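Local atomic coordinates of periplasmic cell division protein (SufI) (Aquifex aeolicus, PDB entry 6SYY), a protein that is a multicopper oxidase from a hyperthermophile that binds four copper ions and probably couples oxidation of its substrates to reduction of oxygen. Residues 104-108 with 139-143; 49-54 with 196-202. All blocks are in the same frame, centred on the assembly; numbering follows the deposited sequence.

Interaction 1: residues 104-108 with 139-143; sequences SADFV and GETYS
Phe107 and Tyr142 form an antiparallel hydrogen-bonded pair, and the axes of strands 105-108 and 141-143 come within 4.6 Å, with their directions at 167°. Phe107 N donates to Tyr142 O at 2.8 Å. Tyr142 N returns a bond to Phe107 O, also 2.8 Å. Thr141 CA also gives a C-H...O contact to Phe107 O at 3.1 Å. Asp106 with Ser143 and Val108 with Thr141 are the flanking non-hydrogen-bonded pairs. Their side chains share one face of the sheet. Asp106 CG is anti to its carbonyl carbon (chi1 -49°), which brings OD2 over toward Ser143. A water joins the two, donating to Asp106 OD2 at 2.6 Å and lying 2.7 Å from Ser143 OG. Asp106 OD2 also forms a salt bridge with Arg62, its second partner. Farther along, Thr141 OG1 sits 3.8 Å from both Val108 CG1 and CG2. Phe107 and Tyr142 project from the other face. There the Phe107 side chain packs on Ile117, and Tyr142 OH bonds to Lys127 O. This is antiparallel strand pairing in a cupredoxin-like beta-sandwich domain, the building block of multicopper oxidases.

Interaction 2: residues 49-54 with 196-202; sequences LNIPGY and YGVIDIP
The ring of Tyr196 meets Pro52 O at its edge, in the ring plane, while Tyr54 CD1 and Ile51 CG2 approach it obliquely. The Tyr54 and Tyr196 rings are also oblique to each other, with planes at 66° and Tyr54 CD1 4.0 Å from Tyr196 CE2. The contact joins two parts of the multicopper oxidase fold, which is built from cupredoxin-like domains. Residues 49-53 link strand 47-48 to strand 54-56, which Tyr54 opens, and these two strands belong to different sheets. Segment 196-202 is a turn followed by the first residues of strand 200-208. Tyr196 CG is anti to the backbone N (chi1 173°), which carries the phenol out to the linker. Tyr196 OH donates to Pro52 O; the modelled 2.4 Å is very short, so the exact length is doubtful. Ile51 runs alongside the phenol, pointing the other way, with CG2 4.0 Å from Tyr196 CZ. A phenylalanine in place of Tyr196 would probably leave Pro52 O without this donor and the ring less firmly tied to the linker. Ile51 also reaches strand 200-208, lying roughly perpendicular to Ile201 with CD1 3.7 Å from Ile201 CG2. Leu49 CD2 approaches the same methyl group at 4.1 Å. Outside the two segments, Asn234 ND2 bonds to both Asn50 O and Pro202 O and so bridges them. Val94 of strand 94-98 touches both Pro52 and Tyr196. The two proline rings lie side by side, with Pro52 CD 3.8 Å from Pro202 CG.

Overall arrangement
Interactions 1 and 2 do not touch. Their centres are 27 Å apart and their nearest atoms about 15 Å. Along the chain, interaction 1 is nested inside the loop closed by interaction 2. Interaction 1 pairs strands within one sheet, whereas interaction 2 packs a linker against a turn and the start of a distant strand. Interaction 1 is the one near the copper centre. The side chain of Phe107 lies about 9 Å from that of His161 and about 10 Å from that of His118, both copper ligands. Its Ile117 neighbour lies on the strand that carries His118 and His120. Interaction 2 lies away from the copper sites.

Interaction 1: residues 104-108 with 139-143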
ATOM      1  N   SER A 104       8.119  13.441  13.771  1.00 32.03           N
ATOM      2  CA  SER A 104       9.504  13.366  14.250  1.00 23.69           C
ATOM      3  C   SER A 104       9.841  11.909  14.565  1.00 32.19           C
ATOM      4  O   SER A 104       9.624  11.449  15.687  1.00 33.04           O
ATOM      5  CB  SER A 104       9.696  14.247  15.487  1.00 25.07           C
ATOM      6  OG  SER A 104       9.220  15.561  15.266  1.00 38.93           O
ATOM      7  N   ALA A 105      10.392  11.189  13.591  1.00 22.47           N
ATOM      8  CA  ALA A 105      10.632   9.757  13.733  1.00 25.25           C
ATOM      9  C   ALA A 105      12.118   9.438  13.680  1.00 32.03           C
ATOM     10  O   ALA A 105      12.865  10.025  12.891  1.00 22.48           O
ATOM     11  CB  ALA A 105       9.906   8.958  12.647  1.00 20.96           C
ATOM     12  N   ASP A 106      12.538   8.503  14.533  1.00 24.89           N
ATOM     13  CA  ASP A 106      13.864   7.903  14.480  1.00 33.59           C
ATOM     14  C   ASP A 106      13.703   6.417  14.214  1.00 31.00           C
ATOM     15  O   ASP A 106      12.984   5.728  14.948  1.00 27.27           O
ATOM     16  CB  ASP A 106      14.646   8.106  15.783  1.00 30.97           C
ATOM     17  CG  ASP A 106      14.622   9.536  16.265  1.00 41.48           C
ATOM     18  OD1 ASP A 106      14.074   9.784  17.360  1.00 77.85           O
ATOM     19  OD2 ASP A 106      15.136  10.412  15.541  1.00 51.31           O
ATOM     20  N   PHE A 107      14.361   5.929  13.169  1.00 29.05           N
ATOM     21  CA  PHE A 107      14.380   4.504  12.873  1.00 21.36           C
ATOM     22  C   PHE A 107      15.606   3.880  13.526  1.00 25.08           C
ATOM     23  O   PHE A 107      16.741   4.224  13.180  1.00 29.51           O
ATOM     24  CB  PHE A 107      14.390   4.255  11.367  1.00 20.49           C
ATOM     25  CG  PHE A 107      14.726   2.839  10.995  1.00 21.54           C
ATOM     26  CD1 PHE A 107      14.058   1.774  11.585  1.00 29.45           C
ATOM     27  CD2 PHE A 107      15.708   2.569  10.056  1.00 23.11           C
ATOM     28  CE1 PHE A 107      14.366   0.465  11.247  1.00 26.65           C
ATOM     29  CE2 PHE A 107      16.021   1.262   9.708  1.00 26.31           C
ATOM     30  CZ  PHE A 107      15.350   0.210  10.304  1.00 28.04           C
ATOM     31  N   VAL A 108      15.377   2.968  14.465  1.00 36.48           N
ATOM     32  CA  VAL A 108      16.445   2.208  15.102  1.00 30.34           C
ATOM     33  C   VAL A 108      16.467   0.822  14.473  1.00 29.16           C
ATOM     34  O   VAL A 108      15.465   0.097  14.509  1.00 28.49           O
ATOM     35  CB  VAL A 108      16.247   2.130  16.622  1.00 24.59           C
ATOM     36  CG1 VAL A 108      17.447   1.468  17.276  1.00 25.71           C
ATOM     37  CG2 VAL A 108      16.005   3.521  17.185  1.00 25.11           C
ATOM     38  N   GLY A 139      22.346  -1.985  14.017  1.00 32.22           N
ATOM     39  CA  GLY A 139      22.824  -1.229  15.152  1.00 29.41           C
ATOM     40  C   GLY A 139      22.791   0.273  14.977  1.00 29.86           C
ATOM     41  O   GLY A 139      23.043   0.997  15.948  1.00 28.81           O
ATOM     42  N   GLU A 140      22.480   0.770  13.785  1.00 32.97           N
ATOM     43  CA  GLU A 140      22.480   2.199  13.515  1.00 31.21           C
ATOM     44  C   GLU A 140      21.063   2.763  13.536  1.00 29.07           C
ATOM     45  O   GLU A 140      20.064   2.037  13.529  1.00 29.66           O
ATOM     46  CB  GLU A 140      23.158   2.498  12.171  1.00 28.64           C
ATOM     47  CG  GLU A 140      24.688   2.531  12.258  1.00 30.67           C
ATOM     48  CD  GLU A 140      25.356   2.883  10.940  1.00 70.17           C
ATOM     49  OE1 GLU A 140      24.643   3.000   9.914  1.00 36.52           O
ATOM     50  OE2 GLU A 140      26.597   3.040  10.936  1.00 40.27           O
ATOM     51  N   THR A 141      20.993   4.089  13.560  1.00 31.10           N
ATOM     52  CA  THR A 141      19.735   4.812  13.665  1.00 36.15           C
ATOM     53  C   THR A 141      19.673   5.853  12.560  1.00 28.29           C
ATOM     54  O   THR A 141      20.649   6.579  12.339  1.00 34.91           O
ATOM     55  CB  THR A 141      19.601   5.487  15.038  1.00 33.54           C
ATOM     56  OG1 THR A 141      19.500   4.485  16.059  1.00 31.99           O
ATOM     57  CG2 THR A 141      18.374   6.383  15.085  1.00 31.31           C
ATOM     58  N   TYR A 142      18.542   5.921  11.861  1.00 26.34           N
ATOM     59  CA  TYR A 142      18.292   7.014  10.932  1.00 30.72           C
ATOM     60  C   TYR A 142      17.272   7.956  11.554  1.00 24.09           C
ATOM     61  O   TYR A 142      16.119   7.574  11.775  1.00 29.00           O
ATOM     62  CB  TYR A 142      17.802   6.531   9.568  1.00 28.10           C
ATOM     63  CG  TYR A 142      17.730   7.674   8.583  1.00 25.02           C
ATOM     64  CD1 TYR A 142      18.883   8.186   8.008  1.00 24.63           C
ATOM     65  CD2 TYR A 142      16.518   8.269   8.265  1.00 26.14           C
ATOM     66  CE1 TYR A 142      18.831   9.242   7.122  1.00 26.21           C
ATOM     67  CE2 TYR A 142      16.458   9.328   7.380  1.00 36.97           C
ATOM     68  CZ  TYR A 142      17.618   9.809   6.812  1.00 33.72           C
ATOM     69  OH  TYR A 142      17.566  10.864   5.932  1.00 31.90           O
ATOM     70  N   SER A 143      17.705   9.180  11.830  1.00 26.88           N
ATOM     71  CA  SER A 143      16.832  10.223  12.348  1.00 23.66           C
ATOM     72  C   SER A 143      16.228  10.967  11.165  1.00 29.44           C
ATOM     73  O   SER A 143      16.929  11.700  10.458  1.00 31.75           O
ATOM     74  CB  SER A 143      17.614  11.170  13.251  1.00 24.45           C
ATOM     75  OG  SER A 143      16.854  12.330  13.526  1.00 28.86           O
TER
HETATM   76  O   HOH W   1      16.920  12.112  16.252  1.00 41.77           O

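Interaction 2: residues 49-54 with 196-202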
ATOM      1  N   LEU A  49     -10.102 -12.770  13.537  1.00 27.56           N
ATOM      2  CA  LEU A  49      -9.245 -11.797  12.871  1.00 28.00           C
ATOM      3  C   LEU A  49      -8.511 -10.940  13.892  1.00 26.42           C
ATOM      4  O   LEU A  49      -9.131 -10.316  14.757  1.00 33.69           O
ATOM      5  CB  LEU A  49     -10.069 -10.908  11.941  1.00 29.20           C
ATOM      6  CG  LEU A  49      -9.250  -9.771  11.327  1.00 26.53           C
ATOM      7  CD1 LEU A  49      -8.277 -10.319  10.304  1.00 22.90           C
ATOM      8  CD2 LEU A  49     -10.137  -8.706  10.714  1.00 23.46           C
ATOM      9  N   ASN A  50      -7.188 -10.917  13.791  1.00 26.04           N
ATOM     10  CA  ASN A  50      -6.395 -10.037  14.630  1.00 27.52           C
ATOM     11  C   ASN A  50      -6.600  -8.593  14.194  1.00 23.44           C
ATOM     12  O   ASN A  50      -6.576  -8.287  12.999  1.00 28.19           O
ATOM     13  CB  ASN A  50      -4.917 -10.423  14.547  1.00 31.79           C
ATOM     14  CG  ASN A  50      -4.009  -9.412  15.218  1.00 77.17           C
ATOM     15  OD1 ASN A  50      -4.092  -9.196  16.427  1.00 54.31           O
ATOM     16  ND2 ASN A  50      -3.123  -8.797  14.437  1.00 49.14           N
ATOM     17  N   ILE A  51      -6.838  -7.713  15.157  1.00 30.12           N
ATOM     18  CA  ILE A  51      -6.915  -6.274  14.924  1.00 31.45           C
ATOM     19  C   ILE A  51      -5.646  -5.653  15.494  1.00 26.04           C
ATOM     20  O   ILE A  51      -5.409  -5.756  16.705  1.00 31.93           O
ATOM     21  CB  ILE A  51      -8.164  -5.647  15.566  1.00 41.15           C
ATOM     22  CG1 ILE A  51      -9.443  -6.216  14.946  1.00 27.39           C
ATOM     23  CG2 ILE A  51      -8.125  -4.130  15.422  1.00 31.62           C
ATOM     24  CD1 ILE A  51      -9.530  -6.023  13.455  1.00 31.69           C
ATOM     25  N   PRO A  52      -4.806  -5.020  14.678  1.00 35.52           N
ATOM     26  CA  PRO A  52      -3.546  -4.482  15.201  1.00 42.66           C
ATOM     27  C   PRO A  52      -3.798  -3.416  16.254  1.00 45.04           C
ATOM     28  O   PRO A  52      -4.850  -2.773  16.282  1.00 32.69           O
ATOM     29  CB  PRO A  52      -2.867  -3.887  13.960  1.00 26.11           C
ATOM     30  CG  PRO A  52      -3.540  -4.538  12.794  1.00 32.73           C
ATOM     31  CD  PRO A  52      -4.949  -4.790  13.233  1.00 39.83           C
ATOM     32  N   GLY A  53      -2.824  -3.249  17.140  1.00 28.69           N
ATOM     33  CA  GLY A  53      -2.842  -2.118  18.039  1.00 23.77           C
ATOM     34  C   GLY A  53      -2.684  -0.820  17.272  1.00 30.37           C
ATOM     35  O   GLY A  53      -2.338  -0.789  16.092  1.00 27.20           O
ATOM     36  N   TYR A  54      -2.972   0.284  17.950  1.00 29.03           N
ATOM     37  CA  TYR A  54      -2.827   1.589  17.331  1.00 27.01           C
ATOM     38  C   TYR A  54      -1.919   2.465  18.178  1.00 34.70           C
ATOM     39  O   TYR A  54      -1.767   2.264  19.387  1.00 33.88           O
ATOM     40  CB  TYR A  54      -4.185   2.271  17.121  1.00 23.41           C
ATOM     41  CG  TYR A  54      -4.908   2.662  18.388  1.00 28.21           C
ATOM     42  CD1 TYR A  54      -5.690   1.742  19.077  1.00 46.64           C
ATOM     43  CD2 TYR A  54      -4.830   3.957  18.882  1.00 26.57           C
ATOM     44  CE1 TYR A  54      -6.361   2.099  20.228  1.00 41.69           C
ATOM     45  CE2 TYR A  54      -5.493   4.323  20.030  1.00 30.12           C
ATOM     46  CZ  TYR A  54      -6.259   3.391  20.700  1.00 48.81           C
ATOM     47  OH  TYR A  54      -6.925   3.754  21.846  1.00 52.22           O
ATOM     48  N   TYR A 196     -12.153   2.965  15.148  1.00 21.80           N
ATOM     49  CA  TYR A 196     -11.122   1.985  14.838  1.00 25.95           C
ATOM     50  C   TYR A 196     -11.310   0.729  15.681  1.00 21.59           C
ATOM     51  O   TYR A 196     -11.592   0.801  16.878  1.00 26.01           O
ATOM     52  CB  TYR A 196      -9.724   2.567  15.074  1.00 28.81           C
ATOM     53  CG  TYR A 196      -8.650   1.518  14.919  1.00 27.79           C
ATOM     54  CD1 TYR A 196      -8.208   1.138  13.661  1.00 24.74           C
ATOM     55  CD2 TYR A 196      -8.105   0.880  16.028  1.00 22.62           C
ATOM     56  CE1 TYR A 196      -7.247   0.163  13.507  1.00 33.03           C
ATOM     57  CE2 TYR A 196      -7.143  -0.100  15.885  1.00 30.38           C
ATOM     58  CZ  TYR A 196      -6.717  -0.452  14.622  1.00 27.24           C
ATOM     59  OH  TYR A 196      -5.757  -1.422  14.464  1.00 29.45           O
ATOM     60  N   GLY A 197     -11.161  -0.430  15.044  1.00 42.83           N
ATOM     61  CA  GLY A 197     -11.340  -1.700  15.713  1.00 23.30           C
ATOM     62  C   GLY A 197     -12.774  -2.115  15.962  1.00 31.32           C
ATOM     63  O   GLY A 197     -13.008  -3.272  16.338  1.00 42.72           O
ATOM     64  N   VAL A 198     -13.745  -1.225  15.770  1.00 37.44           N
ATOM     65  CA  VAL A 198     -15.147  -1.583  15.945  1.00 40.33           C
ATOM     66  C   VAL A 198     -15.778  -1.800  14.574  1.00 47.57           C
ATOM     67  O   VAL A 198     -16.062  -2.939  14.184  1.00 38.14           O
ATOM     68  CB  VAL A 198     -15.904  -0.512  16.752  1.00 38.39           C
ATOM     69  CG1 VAL A 198     -17.364  -0.912  16.935  1.00 35.06           C
ATOM     70  CG2 VAL A 198     -15.236  -0.304  18.091  1.00 26.40           C
ATOM     71  N   ILE A 199     -16.003  -0.715  13.833  1.00 33.03           N
ATOM     72  CA  ILE A 199     -16.502  -0.802  12.465  1.00 40.77           C
ATOM     73  C   ILE A 199     -15.566  -0.154  11.457  1.00 33.72           C
ATOM     74  O   ILE A 199     -15.906  -0.088  10.271  1.00 28.33           O
ATOM     75  CB  ILE A 199     -17.921  -0.208  12.335  1.00 31.33           C
ATOM     76  CG1 ILE A 199     -17.921   1.284  12.672  1.00 44.54           C
ATOM     77  CG2 ILE A 199     -18.909  -0.972  13.229  1.00 28.20           C
ATOM     78  CD1 ILE A 199     -19.271   1.952  12.470  1.00 51.04           C
ATOM     79  N   ASP A 200     -14.397   0.326  11.890  1.00 31.58           N
ATOM     80  CA  ASP A 200     -13.343   0.823  11.005  1.00 23.89           C
ATOM     81  C   ASP A 200     -12.177  -0.156  11.138  1.00 20.35           C
ATOM     82  O   ASP A 200     -11.372  -0.052  12.068  1.00 29.30           O
ATOM     83  CB  ASP A 200     -12.947   2.252  11.374  1.00 27.41           C
ATOM     84  CG  ASP A 200     -12.088   2.926  10.308  1.00 56.61           C
ATOM     85  OD1 ASP A 200     -11.614   2.231   9.386  1.00 30.59           O
ATOM     86  OD2 ASP A 200     -11.887   4.158  10.387  1.00 44.85           O
ATOM     87  N   ILE A 201     -12.089  -1.103  10.210  1.00 20.88           N
ATOM     88  CA  ILE A 201     -11.277  -2.301  10.365  1.00 24.54           C
ATOM     89  C   ILE A 201     -10.179  -2.322   9.305  1.00 31.50           C
ATOM     90  O   ILE A 201     -10.476  -2.270   8.107  1.00 23.00           O
ATOM     91  CB  ILE A 201     -12.130  -3.576  10.268  1.00 22.35           C
ATOM     92  CG1 ILE A 201     -13.297  -3.528  11.263  1.00 20.71           C
ATOM     93  CG2 ILE A 201     -11.262  -4.815  10.452  1.00 26.26           C
ATOM     94  CD1 ILE A 201     -12.883  -3.458  12.706  1.00 21.00           C
ATOM     95  N   PRO A 202      -8.906  -2.422   9.686  1.00 29.54           N
ATOM     96  CA  PRO A 202      -7.855  -2.639   8.687  1.00 19.03           C
ATOM     97  C   PRO A 202      -7.852  -4.082   8.215  1.00 19.06           C
ATOM     98  O   PRO A 202      -8.075  -5.011   8.992  1.00 36.39           O
ATOM     99  CB  PRO A 202      -6.566  -2.305   9.450  1.00 19.00           C
ATOM    100  CG  PRO A 202      -6.891  -2.616  10.869  1.00 34.36           C
ATOM    101  CD  PRO A 202      -8.359  -2.303  11.050  1.00 28.41           C
TER